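Local coordinates for protein RNA-directed RNA polymerase (Infectious pancreatic necrosis virus, PDB 3ZED) that probably copies the viral RNA genome as an RNA-dependent RNA polymerase, found both free and covalently attached to the genomic RNA, at residues K596-K601 / N657-F662. Numbering follows the deposited sequence.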
# COMPACT_ATOMS: atom_id res chain seq x y z
N LYS B 596 -18.88 8.89 -8.25
CA LYS B 596 -19.90 9.78 -8.81
C LYS B 596 -20.53 9.22 -10.09
O LYS B 596 -21.76 9.23 -10.22
CB LYS B 596 -19.32 11.17 -9.08
N ALA B 597 -19.69 8.70 -11.02
CA ALA B 597 -20.09 8.14 -12.32
C ALA B 597 -21.05 6.96 -12.17
O ALA B 597 -22.12 6.98 -12.79
CB ALA B 597 -18.86 7.72 -13.11
N LEU B 598 -20.70 5.96 -11.34
CA LEU B 598 -21.53 4.78 -11.11
C LEU B 598 -22.81 5.16 -10.35
O LEU B 598 -23.88 4.64 -10.69
CB LEU B 598 -20.74 3.69 -10.34
CG LEU B 598 -21.38 2.30 -10.20
CD1 LEU B 598 -21.54 1.60 -11.55
CD2 LEU B 598 -20.54 1.44 -9.31
N ALA B 599 -22.70 6.07 -9.37
CA ALA B 599 -23.84 6.55 -8.57
C ALA B 599 -24.90 7.24 -9.46
O ALA B 599 -26.09 7.10 -9.18
CB ALA B 599 -23.35 7.51 -7.49
N ARG B 600 -24.45 7.92 -10.54
CA ARG B 600 -25.29 8.62 -11.51
C ARG B 600 -26.17 7.67 -12.34
O ARG B 600 -27.29 8.03 -12.69
CB ARG B 600 -24.43 9.48 -12.46
N LYS B 601 -25.65 6.45 -12.65
CA LYS B 601 -26.33 5.42 -13.45
C LYS B 601 -27.65 4.94 -12.79
O LYS B 601 -27.69 4.79 -11.57
CB LYS B 601 -25.40 4.22 -13.70
CG LYS B 601 -24.29 4.51 -14.71
CD LYS B 601 -23.24 3.42 -14.74
CE LYS B 601 -22.08 3.80 -15.63
NZ LYS B 601 -20.90 2.92 -15.40
N ASN B 657 -18.23 -5.98 -7.39
CA ASN B 657 -16.91 -5.74 -6.79
C ASN B 657 -16.57 -4.26 -6.64
O ASN B 657 -16.11 -3.86 -5.57
CB ASN B 657 -15.83 -6.49 -7.57
CG ASN B 657 -16.12 -7.97 -7.64
OD1 ASN B 657 -16.93 -8.43 -8.46
ND2 ASN B 657 -15.61 -8.72 -6.69
N ASN B 658 -16.81 -3.46 -7.68
CA ASN B 658 -16.53 -2.02 -7.71
C ASN B 658 -17.45 -1.22 -6.74
O ASN B 658 -17.07 -0.12 -6.34
CB ASN B 658 -16.64 -1.45 -9.13
CG ASN B 658 -17.65 -2.15 -10.00
OD1 ASN B 658 -17.31 -3.05 -10.78
ND2 ASN B 658 -18.91 -1.79 -9.85
N MET B 659 -18.61 -1.77 -6.37
CA MET B 659 -19.58 -1.18 -5.44
C MET B 659 -19.33 -1.53 -3.96
O MET B 659 -20.01 -1.00 -3.07
CB MET B 659 -20.99 -1.68 -5.78
CG MET B 659 -21.51 -1.23 -7.10
SD MET B 659 -23.28 -1.52 -7.18
CE MET B 659 -23.72 -0.29 -8.35
N SER B 660 -18.39 -2.45 -3.68
CA SER B 660 -18.20 -2.90 -2.31
C SER B 660 -16.78 -2.74 -1.82
O SER B 660 -15.85 -2.90 -2.58
CB SER B 660 -18.63 -4.36 -2.20
OG SER B 660 -18.51 -4.87 -0.88
N GLU B 661 -16.61 -2.47 -0.52
CA GLU B 661 -15.29 -2.39 0.13
C GLU B 661 -14.65 -3.80 0.21
O GLU B 661 -13.46 -3.92 0.42
CB GLU B 661 -15.39 -1.75 1.53
CG GLU B 661 -16.11 -2.58 2.58
CD GLU B 661 -16.07 -1.97 3.96
OE1 GLU B 661 -14.95 -1.70 4.45
OE2 GLU B 661 -17.14 -1.77 4.57
N PHE B 662 -15.47 -4.86 0.06
CA PHE B 662 -15.06 -6.26 0.11
C PHE B 662 -14.91 -6.85 -1.29
O PHE B 662 -14.66 -8.05 -1.41
CB PHE B 662 -16.07 -7.09 0.94
CG PHE B 662 -16.26 -6.56 2.34
CD1 PHE B 662 -15.17 -6.48 3.23
CD2 PHE B 662 -17.50 -6.11 2.78
CE1 PHE B 662 -15.35 -5.99 4.53
CE2 PHE B 662 -17.67 -5.61 4.07
CZ PHE B 662 -16.59 -5.55 4.93
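Leu-598, on the one-turn helix 596-600, faces Met-659 at the end of a 3-10 segment that runs through 657-659, their CA atoms 8.5 Å apart, so side chains alone make the contact. Leu-598 sends its branch straight across: CG lies anti to the backbone N (chi1 -171°), and methyl CD2 forms the leading tip. Leucine suits the place because its branched apolar end spans the distance between the segments. That tip rests against Met-659 CG at 3.6 Å. The extended methionine chain crosses the leucine at about a right angle and brings CE to the same flank, 3.7 Å from Leu-598 CD2 and 4.0 Å from Leu-598 CG. An unbranched, flexible methionine can start from a CB that does not point at the helix and still lay its end on the leucine. Both residues also touch Leu-593 and Phe-652, and Met-659 reaches Ala-604 of helix 604-621, making a small apolar cluster in the largely helical thumb domain. Asn-658 borders this cluster, its ND2 3.7 Å from Leu-598 CD2 in a plain van der Waals touch; a polar amide suits this exposed position. Beyond the turn, Ser-660 OG accepts the N-H of Phe-662, with OG 3.2 Å from N, an ST turn that serine's short hydroxyl can close. Glu-661 then spreads its carboxylate between Arg-308, in a salt bridge, and the hydroxyl of Ser-586.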